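Local coordinates for protein putative oxidoreductase yhhX (Escherichia coli K-12, PDB 3F4L) that probably acts as an NADP-dependent dehydrogenase of the Gfo/Idh/MocA family, perhaps oxidising scyllo-inositol, at residues G275-V280 against E289-E294; I250-T255 against A269-V274; L143-E148 against H239-S244; Q123-D128 against G296-V301. All blocks are in the same frame, centred on the assembly; numbering follows the deposited sequence.

Contact 1 of 4, residues G275-V280 against E289-E294; sequences GVLEYV and EEMKPE
L277 and E289 stand side by side on one face of an antiparallel hairpin, pointing the same way, with their CB atoms 3.9 Å apart. CG of L277 lies anti to its backbone N (chi1 -164°), and its CD2 methyl reaches E289 OE2 at 3.7 Å. M291, a selenomethionine, follows on the same face, its CB 3.7 Å from G275 O and its end turning away, with SE just touching L277 CD2 at 4.2 Å. Y279 joins from further along 275-280. CG of Y279 sits in the crowded position between backbone N and carbonyl carbon (chi1 62°), which brings OH to 3.7 Å from E289 OE2, with ring and carboxylate planes 74° apart. The other face carries V276 and E290, also side by side, where the touch is slight.

Backbone bonds pair G275 with M291 and L277 with E289. The first pair exchanges two, the shorter from M291 N to G275 O at 2.7 Å. In the second, L277 N approaches E289 O nearly along the C=O axis, whereas E289 N meets L277 O from above the carbonyl plane. F245 and helix 129-140 adjoin M291 at this edge of the sheet. The E289 carboxylate, beside L277 CD2 and the Y279 hydroxyl, makes its salt bridge with K142, which probably favours the ionised form.

Contact 2 of 4, residues I250-T255 against A269-V274; sequences IDQQET and AADDSV
Water carries the polar traffic between 250-255 and 269-274, since no direct hydrogen bond joins them. Both bridges end on OD2 of D271. One water donates to D271 OD2 at 2.6 Å and to the carbonyl oxygen of I250; the second donates to D271 OD2 at 2.7 Å and accepts from Q252 N. The carboxylate is placed for this by its CG lying anti to the backbone N (chi1 -163°).

The bonds within each segment shape the two surfaces. OD1 of D271 takes S273 N nearly along its C-O axis, closing an Asx turn, and also receives a very short bond of 2.5 Å from S273 OG, which meets it from above the carboxylate plane. In 250-255, D251 caps the start of helix 253-258: its OD2 accepts from Q253 N, and Q253 NE2 turns back to D251 OD1. Q252 bends at chi2 (-66°), so that its NE2 folds back onto I250 O at 2.9 Å. The contact thus fastens the lead-in and start of helix 253-258 to the loop that returns toward strand 275-280 in the C-terminal alpha/beta domain. An alanine in place of D271 would remove the carboxylate that holds both waters and the Asx turn, and the loop would probably sit less firmly against the helix start.

Van der Waals packing supplies the rest. Q252 CG packs on A270 O at 3.5 Å, and the Q252 amide plane stands 77° from the D271 carboxylate. A269 CB touches Q253 CG at 3.9 Å.

Contact 3 of 4, residues L143-E148 against H239-S244; sequences LGEIVE and HGKKGS
K241 runs almost straight alongside E145, both side chains pointing the same way. Its CB lies 4.0 Å from the carbonyl oxygen of E145, and CG comes slightly nearer to that oxygen while also meeting E145 CB. CD of K241 packs against E145 CB at 4.0 Å. CE reaches the carboxylate, 3.8 Å from E145 OE1, and NZ of K241 completes a long salt bridge to E145 OE1 at 3.5 Å. The stronger partner of the ammonium group is the carbonyl oxygen of L200 of the second subunit, so this lysine ties the turn to the dimer interface.

The backbone beneath forms a classic beta bulge in the large sheet of the C-terminal domain: V147 N (2.9 Å) and E148 N (3.1 Å) both donate to H239 O in its carbonyl plane, while H239 N returns a bond to E148 O. Before the bulge, I146 faces G240 at a CA-CA distance of 4.0 Å. A side chain on G240 would collide with L143 O.

In the turn between strands 236-240 and 243-247, K242 N binds L143 O from above the carbonyl plane, and the K242 side chain passes over G144; a CB on G144 would clash with CG of K242. H239 ND1 shares a 2.6 Å hydrogen bond with S244 OG in the plane of the ring, which also meets Y233 of the second subunit.

Contact 4 of 4, residues Q123-D128 against G296-V301; sequences QNRRFD and GDYGRV
Two rings, Y298 and F127, make the tightly packed part. ND2 of N124 sits 3.2 Å above the plane of the Y298 ring, over its centre, with the amide plane turned 71° from the ring; N124 reaches this place with CG in the crowded position (chi1 59°). At the tip, Y298 OH donates to OD1 of D128 at 2.6 Å on the syn lone pair. OD2 of D128 takes R125 NE at 2.5 Å, a very short salt bridge that steadies the acceptor and would probably keep it ionised although D251 brings a like charge close. A leucine in place of Y298 would remove the hydroxyl and the ring face, and D128 and N124 would probably be held less firmly. R300 CB makes a CH-pi contact over the F127 ring, 3.6 Å from its centroid, and V301 CG2 lies at the ring edge, 3.8 Å from F127 CE2.

The looser side is the partly exposed end of R300, whose chain bends at chi3 to bring NE to 3.2 Å from F127 CD1. The bond from D297 N to F127 O is weak, although D297 caps the following turn through G299 N and pairs with R25.

Here the loop after strand 119-121 packs on the turn leading into helix 300-311, where the Rossmann and C-terminal domains of a Gfo/Idh/MocA protein meet.

How the contacts relate
From the N terminus, the chain leaves the Rossmann sheet and enters segment 123-128, which waits for 296-301; contact 4 therefore closes the widest loop, and the other three are nested within it. Contact 3 closes first, joining 143-148 to 239-244 in the large sheet. Contact 2 follows in series at helix 253-258, and contact 1 comes last with the hairpin at the sheet's edge. None cross. Contacts 1 and 3 share neighbouring strands, bonded from V280 to K242, and both touch the second subunit. Contact 2 links hairpin to domain junction: P293 packs on S273, while Q253 OE1 probably bonds Y298 N of contact 4.

Contact 1 of 4, residues G275-V280 against E289-E294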
# COMPACT_ATOMS: atom_id res chain seq x y z
N GLY A 275 -3.17 -18.61 -7.99
CA GLY A 275 -3.16 -17.21 -8.36
C GLY A 275 -4.51 -16.92 -8.98
O GLY A 275 -5.02 -17.74 -9.75
N VAL A 276 -5.12 -15.80 -8.64
CA VAL A 276 -6.42 -15.47 -9.20
C VAL A 276 -6.27 -14.32 -10.16
O VAL A 276 -5.57 -13.33 -9.88
CB VAL A 276 -7.44 -15.12 -8.10
CG1 VAL A 276 -8.77 -14.74 -8.72
CG2 VAL A 276 -7.63 -16.33 -7.18
N LEU A 277 -6.92 -14.45 -11.30
CA LEU A 277 -6.87 -13.46 -12.35
C LEU A 277 -8.29 -13.08 -12.76
O LEU A 277 -9.19 -13.92 -12.79
CB LEU A 277 -6.10 -14.05 -13.53
CG LEU A 277 -5.51 -13.24 -14.68
CD1 LEU A 277 -4.48 -12.25 -14.18
CD2 LEU A 277 -4.86 -14.21 -15.66
N GLU A 278 -8.49 -11.80 -13.05
CA GLU A 278 -9.79 -11.32 -13.51
C GLU A 278 -9.45 -10.20 -14.47
O GLU A 278 -8.90 -9.18 -14.07
CB GLU A 278 -10.65 -10.78 -12.36
CG GLU A 278 -12.08 -10.50 -12.80
CD GLU A 278 -13.02 -10.13 -11.66
OE1 GLU A 278 -13.05 -10.85 -10.65
OE2 GLU A 278 -13.74 -9.12 -11.80
N TYR A 279 -9.78 -10.40 -15.74
CA TYR A 279 -9.48 -9.40 -16.75
C TYR A 279 -10.58 -9.31 -17.80
O TYR A 279 -11.46 -10.17 -17.90
CB TYR A 279 -8.15 -9.73 -17.43
CG TYR A 279 -8.16 -11.06 -18.16
CD1 TYR A 279 -7.98 -12.26 -17.47
CD2 TYR A 279 -8.35 -11.12 -19.54
CE1 TYR A 279 -7.99 -13.47 -18.13
CE2 TYR A 279 -8.36 -12.33 -20.22
CZ TYR A 279 -8.17 -13.51 -19.50
OH TYR A 279 -8.16 -14.72 -20.16
N VAL A 280 -10.51 -8.24 -18.59
CA VAL A 280 -11.47 -8.00 -19.66
C VAL A 280 -10.81 -8.45 -20.97
O VAL A 280 -9.78 -7.90 -21.35
CB VAL A 280 -11.83 -6.50 -19.74
CG1 VAL A 280 -12.89 -6.26 -20.80
CG2 VAL A 280 -12.30 -6.00 -18.37
N GLU A 289 -9.84 -16.48 -14.05
CA GLU A 289 -8.89 -17.58 -14.19
C GLU A 289 -8.21 -17.89 -12.86
O GLU A 289 -7.84 -16.97 -12.13
CB GLU A 289 -7.78 -17.21 -15.18
CG GLU A 289 -7.78 -17.95 -16.49
CD GLU A 289 -6.41 -17.89 -17.17
OE1 GLU A 289 -5.59 -18.80 -16.94
OE2 GLU A 289 -6.15 -16.91 -17.91
N GLU A 290 -8.06 -19.17 -12.55
CA GLU A 290 -7.36 -19.56 -11.34
C GLU A 290 -6.13 -20.27 -11.86
O GLU A 290 -6.24 -21.27 -12.55
CB GLU A 290 -8.19 -20.50 -10.46
CG GLU A 290 -9.25 -19.78 -9.62
CD GLU A 290 -9.66 -20.56 -8.38
OE1 GLU A 290 -9.97 -21.76 -8.52
OE2 GLU A 290 -9.67 -19.97 -7.27
N MSE A 291 -4.96 -19.71 -11.55
CA MSE A 291 -3.68 -20.24 -12.00
C MSE A 291 -3.02 -21.12 -10.94
O MSE A 291 -2.93 -20.74 -9.77
CB MSE A 291 -2.71 -19.10 -12.32
CG MSE A 291 -3.12 -18.19 -13.44
SE MSE A 291 -2.16 -16.50 -13.34
CE MSE A 291 -0.41 -17.08 -13.95
N LYS A 292 -2.57 -22.29 -11.35
CA LYS A 292 -1.88 -23.18 -10.43
C LYS A 292 -0.47 -22.60 -10.29
O LYS A 292 0.15 -22.25 -11.28
CB LYS A 292 -1.84 -24.60 -11.00
CG LYS A 292 -1.32 -25.65 -10.02
CD LYS A 292 -1.80 -27.05 -10.40
CE LYS A 292 -1.36 -27.44 -11.80
NZ LYS A 292 0.12 -27.49 -11.91
N PRO A 293 0.03 -22.48 -9.05
CA PRO A 293 1.37 -21.93 -8.82
C PRO A 293 2.43 -22.58 -9.70
O PRO A 293 2.49 -23.80 -9.81
CB PRO A 293 1.61 -22.23 -7.35
CG PRO A 293 0.25 -22.22 -6.77
CD PRO A 293 -0.55 -22.97 -7.79
N GLU A 294 3.26 -21.75 -10.33
CA GLU A 294 4.35 -22.26 -11.14
C GLU A 294 5.27 -22.92 -10.13
O GLU A 294 5.34 -22.47 -8.99
CB GLU A 294 5.07 -21.12 -11.85
CG GLU A 294 4.22 -20.40 -12.89
CD GLU A 294 3.86 -21.30 -14.07
OE1 GLU A 294 4.78 -21.78 -14.77
OE2 GLU A 294 2.65 -21.54 -14.28

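Contact 2 of 4, residues I250-T255 against A269-V274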
# COMPACT_ATOMS: atom_id res chain seq x y z
N ILE A 250 2.98 -17.82 0.04
CA ILE A 250 4.35 -17.71 -0.43
C ILE A 250 4.88 -19.07 -0.83
O ILE A 250 4.32 -20.11 -0.47
CB ILE A 250 5.25 -17.10 0.68
CG1 ILE A 250 6.67 -16.84 0.14
CG2 ILE A 250 5.31 -18.04 1.89
CD1 ILE A 250 7.50 -15.98 1.08
N ASP A 251 5.96 -19.06 -1.62
CA ASP A 251 6.61 -20.28 -2.07
C ASP A 251 6.80 -21.19 -0.85
O ASP A 251 7.18 -20.71 0.21
CB ASP A 251 7.97 -19.92 -2.66
CG ASP A 251 8.74 -21.13 -3.09
OD1 ASP A 251 8.66 -21.50 -4.27
OD2 ASP A 251 9.43 -21.71 -2.23
N GLN A 252 6.56 -22.49 -1.01
CA GLN A 252 6.65 -23.44 0.09
C GLN A 252 7.96 -24.22 0.29
O GLN A 252 8.03 -25.07 1.18
CB GLN A 252 5.48 -24.43 -0.02
CG GLN A 252 4.12 -23.79 0.20
CD GLN A 252 3.96 -23.27 1.62
OE1 GLN A 252 4.01 -24.04 2.58
NE2 GLN A 252 3.77 -21.96 1.76
N GLN A 253 8.98 -23.96 -0.52
CA GLN A 253 10.25 -24.66 -0.39
C GLN A 253 10.85 -24.50 1.01
O GLN A 253 11.34 -25.47 1.58
CB GLN A 253 11.27 -24.14 -1.41
CG GLN A 253 10.88 -24.38 -2.84
CD GLN A 253 11.85 -23.78 -3.82
OE1 GLN A 253 12.96 -24.30 -4.03
NE2 GLN A 253 11.46 -22.66 -4.42
N GLU A 254 10.82 -23.29 1.56
CA GLU A 254 11.39 -23.08 2.89
C GLU A 254 10.62 -23.86 3.94
O GLU A 254 11.21 -24.43 4.86
CB GLU A 254 11.38 -21.59 3.26
CG GLU A 254 12.13 -21.29 4.55
CD GLU A 254 11.97 -19.84 5.01
OE1 GLU A 254 12.08 -18.93 4.16
OE2 GLU A 254 11.74 -19.62 6.22
N THR A 255 9.29 -23.89 3.80
CA THR A 255 8.47 -24.63 4.75
C THR A 255 8.85 -26.11 4.70
O THR A 255 9.01 -26.75 5.74
CB THR A 255 6.95 -24.45 4.43
OG1 THR A 255 6.60 -23.07 4.60
CG2 THR A 255 6.10 -25.30 5.37
N ALA A 269 7.66 -28.85 -1.11
CA ALA A 269 7.05 -27.58 -1.50
C ALA A 269 5.61 -27.73 -1.97
O ALA A 269 5.16 -27.00 -2.85
CB ALA A 269 7.90 -26.91 -2.59
N ALA A 270 4.88 -28.68 -1.39
CA ALA A 270 3.47 -28.89 -1.75
C ALA A 270 2.75 -27.58 -1.50
O ALA A 270 2.87 -26.99 -0.43
CB ALA A 270 2.85 -30.01 -0.89
N ASP A 271 2.00 -27.11 -2.49
CA ASP A 271 1.29 -25.84 -2.38
C ASP A 271 -0.15 -25.99 -2.86
O ASP A 271 -0.39 -26.50 -3.95
CB ASP A 271 2.02 -24.79 -3.22
CG ASP A 271 1.64 -23.37 -2.87
OD1 ASP A 271 0.45 -23.12 -2.59
OD2 ASP A 271 2.55 -22.50 -2.88
N ASP A 272 -1.10 -25.54 -2.06
CA ASP A 272 -2.51 -25.64 -2.45
C ASP A 272 -3.14 -24.28 -2.71
O ASP A 272 -4.36 -24.14 -2.76
CB ASP A 272 -3.29 -26.41 -1.39
CG ASP A 272 -3.07 -27.91 -1.48
OD1 ASP A 272 -3.59 -28.53 -2.44
OD2 ASP A 272 -2.38 -28.48 -0.61
N SER A 273 -2.30 -23.27 -2.88
CA SER A 273 -2.79 -21.92 -3.17
C SER A 273 -2.89 -21.78 -4.68
O SER A 273 -2.43 -22.64 -5.43
CB SER A 273 -1.81 -20.87 -2.63
OG SER A 273 -0.55 -20.96 -3.28
N VAL A 274 -3.51 -20.70 -5.12
CA VAL A 274 -3.66 -20.47 -6.54
C VAL A 274 -3.63 -18.98 -6.80
O VAL A 274 -4.00 -18.20 -5.94
CB VAL A 274 -4.99 -21.02 -7.09
CG1 VAL A 274 -4.96 -22.54 -7.13
CG2 VAL A 274 -6.15 -20.54 -6.22
O HOH W 1 1.67 -20.72 -1.18
O HOH W 2 5.19 -23.08 -3.29

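Contact 3 of 4, residues L143-E148 against H239-S244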
# COMPACT_ATOMS: atom_id res chain seq x y z
N LEU A 143 -3.48 -8.66 -18.49
CA LEU A 143 -3.76 -7.52 -17.61
C LEU A 143 -3.60 -6.19 -18.33
O LEU A 143 -4.01 -5.15 -17.82
CB LEU A 143 -2.81 -7.56 -16.41
CG LEU A 143 -2.88 -8.74 -15.44
CD1 LEU A 143 -2.83 -10.06 -16.20
CD2 LEU A 143 -1.70 -8.67 -14.48
N GLY A 144 -2.99 -6.22 -19.52
CA GLY A 144 -2.79 -5.00 -20.26
C GLY A 144 -1.67 -4.20 -19.62
O GLY A 144 -0.90 -4.75 -18.83
N GLU A 145 -1.58 -2.91 -19.93
CA GLU A 145 -0.52 -2.09 -19.36
C GLU A 145 -0.51 -2.15 -17.83
O GLU A 145 -1.50 -1.81 -17.18
CB GLU A 145 -0.65 -0.64 -19.82
CG GLU A 145 0.57 0.20 -19.47
CD GLU A 145 0.32 1.68 -19.66
OE1 GLU A 145 -0.18 2.07 -20.74
OE2 GLU A 145 0.64 2.46 -18.73
N ILE A 146 0.61 -2.57 -17.26
CA ILE A 146 0.71 -2.68 -15.80
C ILE A 146 0.88 -1.31 -15.14
O ILE A 146 1.71 -0.52 -15.55
CB ILE A 146 1.91 -3.57 -15.41
CG1 ILE A 146 1.79 -4.91 -16.13
CG2 ILE A 146 1.96 -3.74 -13.89
CD1 ILE A 146 0.47 -5.61 -15.90
N VAL A 147 0.08 -1.05 -14.11
CA VAL A 147 0.19 0.23 -13.42
C VAL A 147 0.59 0.09 -11.96
O VAL A 147 1.10 1.03 -11.37
CB VAL A 147 -1.12 1.04 -13.53
CG1 VAL A 147 -1.34 1.43 -14.98
CG2 VAL A 147 -2.29 0.24 -13.00
N GLU A 148 0.37 -1.09 -11.37
CA GLU A 148 0.75 -1.27 -9.98
C GLU A 148 1.06 -2.71 -9.60
O GLU A 148 0.39 -3.65 -10.03
CB GLU A 148 -0.33 -0.71 -9.04
CG GLU A 148 0.16 -0.59 -7.59
CD GLU A 148 -0.44 0.60 -6.85
OE1 GLU A 148 -0.46 1.71 -7.42
OE2 GLU A 148 -0.88 0.43 -5.69
N HIS A 239 -2.00 -4.86 -10.79
CA HIS A 239 -3.14 -4.22 -11.43
C HIS A 239 -2.68 -3.65 -12.75
O HIS A 239 -1.67 -2.96 -12.81
CB HIS A 239 -3.72 -3.10 -10.54
CG HIS A 239 -4.43 -3.60 -9.32
ND1 HIS A 239 -5.51 -4.45 -9.38
CD2 HIS A 239 -4.19 -3.39 -8.00
CE1 HIS A 239 -5.90 -4.76 -8.16
NE2 HIS A 239 -5.12 -4.12 -7.30
N GLY A 240 -3.44 -3.95 -13.81
CA GLY A 240 -3.14 -3.45 -15.14
C GLY A 240 -4.39 -2.76 -15.65
O GLY A 240 -5.41 -2.75 -14.98
N LYS A 241 -4.33 -2.19 -16.85
CA LYS A 241 -5.50 -1.49 -17.38
C LYS A 241 -6.65 -2.42 -17.79
O LYS A 241 -7.80 -1.99 -17.86
CB LYS A 241 -5.07 -0.60 -18.55
CG LYS A 241 -4.24 0.60 -18.09
CD LYS A 241 -3.97 1.56 -19.23
CE LYS A 241 -3.33 2.84 -18.73
NZ LYS A 241 -3.12 3.79 -19.85
N LYS A 242 -6.35 -3.69 -18.04
CA LYS A 242 -7.38 -4.64 -18.44
C LYS A 242 -7.77 -5.63 -17.34
O LYS A 242 -8.69 -6.43 -17.53
CB LYS A 242 -6.95 -5.41 -19.68
CG LYS A 242 -6.51 -4.55 -20.86
CD LYS A 242 -6.04 -5.44 -22.01
CE LYS A 242 -5.34 -4.64 -23.12
NZ LYS A 242 -6.27 -3.68 -23.80
N GLY A 243 -7.08 -5.59 -16.20
CA GLY A 243 -7.43 -6.53 -15.15
C GLY A 243 -6.49 -6.59 -13.96
O GLY A 243 -5.60 -5.76 -13.81
N SER A 244 -6.69 -7.59 -13.11
CA SER A 244 -5.89 -7.77 -11.91
C SER A 244 -5.50 -9.23 -11.67
O SER A 244 -6.13 -10.15 -12.19
CB SER A 244 -6.66 -7.27 -10.68
OG SER A 244 -7.13 -5.94 -10.85

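Contact 4 of 4, residues Q123-D128 against G296-V301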
# COMPACT_ATOMS: atom_id res chain seq x y z
N GLN A 123 20.38 -14.88 -5.84
CA GLN A 123 19.01 -14.38 -5.77
C GLN A 123 18.05 -15.52 -6.07
O GLN A 123 17.37 -15.53 -7.08
CB GLN A 123 18.79 -13.24 -6.77
CG GLN A 123 19.71 -12.04 -6.53
CD GLN A 123 19.50 -11.38 -5.17
OE1 GLN A 123 18.56 -11.71 -4.45
NE2 GLN A 123 20.37 -10.44 -4.82
N ASN A 124 18.00 -16.49 -5.15
CA ASN A 124 17.15 -17.66 -5.32
C ASN A 124 15.66 -17.35 -5.34
O ASN A 124 14.88 -18.12 -5.89
CB ASN A 124 17.47 -18.69 -4.23
CG ASN A 124 17.25 -18.16 -2.81
OD1 ASN A 124 17.75 -17.10 -2.45
ND2 ASN A 124 16.51 -18.91 -2.00
N ARG A 125 15.24 -16.24 -4.75
CA ARG A 125 13.81 -15.94 -4.72
C ARG A 125 13.26 -15.53 -6.09
O ARG A 125 12.07 -15.21 -6.24
CB ARG A 125 13.49 -14.88 -3.65
CG ARG A 125 13.98 -15.31 -2.25
CD ARG A 125 13.11 -14.77 -1.11
NE ARG A 125 11.88 -15.53 -1.00
CZ ARG A 125 11.55 -16.31 0.03
NH1 ARG A 125 12.35 -16.44 1.07
NH2 ARG A 125 10.42 -16.99 -0.01
N ARG A 126 14.12 -15.55 -7.10
CA ARG A 126 13.68 -15.26 -8.45
C ARG A 126 12.99 -16.52 -8.92
O ARG A 126 12.35 -16.54 -9.96
CB ARG A 126 14.87 -14.94 -9.35
CG ARG A 126 15.43 -13.55 -9.10
CD ARG A 126 16.39 -13.12 -10.19
NE ARG A 126 16.87 -11.77 -9.95
CZ ARG A 126 17.47 -11.02 -10.87
NH1 ARG A 126 17.65 -11.50 -12.09
NH2 ARG A 126 17.86 -9.79 -10.58
N PHE A 127 13.14 -17.58 -8.14
CA PHE A 127 12.52 -18.84 -8.47
C PHE A 127 11.49 -19.27 -7.43
O PHE A 127 11.25 -20.46 -7.26
CB PHE A 127 13.60 -19.92 -8.68
CG PHE A 127 14.57 -19.57 -9.77
CD1 PHE A 127 14.13 -19.44 -11.09
CD2 PHE A 127 15.90 -19.30 -9.48
CE1 PHE A 127 15.01 -19.04 -12.10
CE2 PHE A 127 16.78 -18.89 -10.48
CZ PHE A 127 16.33 -18.76 -11.79
N ASP A 128 10.92 -18.30 -6.72
CA ASP A 128 9.86 -18.57 -5.74
C ASP A 128 8.60 -18.78 -6.58
O ASP A 128 8.37 -18.05 -7.55
CB ASP A 128 9.64 -17.37 -4.81
CG ASP A 128 10.35 -17.51 -3.48
OD1 ASP A 128 10.80 -18.64 -3.15
OD2 ASP A 128 10.45 -16.49 -2.76
N GLY A 296 8.43 -23.70 -8.03
CA GLY A 296 9.64 -22.99 -7.67
C GLY A 296 10.78 -23.96 -7.43
O GLY A 296 10.55 -25.11 -7.03
N ASP A 297 12.00 -23.51 -7.69
CA ASP A 297 13.17 -24.37 -7.50
C ASP A 297 14.44 -23.51 -7.37
O ASP A 297 14.96 -23.00 -8.37
CB ASP A 297 13.29 -25.34 -8.68
CG ASP A 297 14.49 -26.28 -8.56
OD1 ASP A 297 15.08 -26.38 -7.46
OD2 ASP A 297 14.84 -26.94 -9.57
N TYR A 298 14.92 -23.35 -6.14
CA TYR A 298 16.11 -22.54 -5.90
C TYR A 298 17.35 -23.07 -6.62
O TYR A 298 18.30 -22.33 -6.84
CB TYR A 298 16.41 -22.44 -4.40
CG TYR A 298 15.33 -21.75 -3.61
CD1 TYR A 298 14.57 -20.72 -4.17
CD2 TYR A 298 15.10 -22.07 -2.27
CE1 TYR A 298 13.62 -20.03 -3.43
CE2 TYR A 298 14.13 -21.39 -1.51
CZ TYR A 298 13.40 -20.37 -2.11
OH TYR A 298 12.46 -19.67 -1.38
N GLY A 299 17.30 -24.34 -7.00
CA GLY A 299 18.42 -24.96 -7.69
C GLY A 299 18.59 -24.45 -9.11
O GLY A 299 19.60 -24.71 -9.76
N ARG A 300 17.59 -23.71 -9.59
CA ARG A 300 17.66 -23.17 -10.93
C ARG A 300 18.79 -22.15 -11.04
O ARG A 300 19.22 -21.80 -12.13
CB ARG A 300 16.30 -22.59 -11.33
CG ARG A 300 15.33 -23.71 -11.74
CD ARG A 300 13.85 -23.37 -11.60
NE ARG A 300 13.43 -22.28 -12.48
CZ ARG A 300 12.17 -21.88 -12.61
NH1 ARG A 300 11.21 -22.49 -11.92
NH2 ARG A 300 11.88 -20.87 -13.43
N VAL A 301 19.27 -21.68 -9.89
CA VAL A 301 20.38 -20.74 -9.84
C VAL A 301 21.61 -21.51 -10.32
O VAL A 301 22.40 -21.02 -11.13
CB VAL A 301 20.64 -20.24 -8.39
CG1 VAL A 301 21.99 -19.51 -8.32
CG2 VAL A 301 19.52 -19.29 -7.94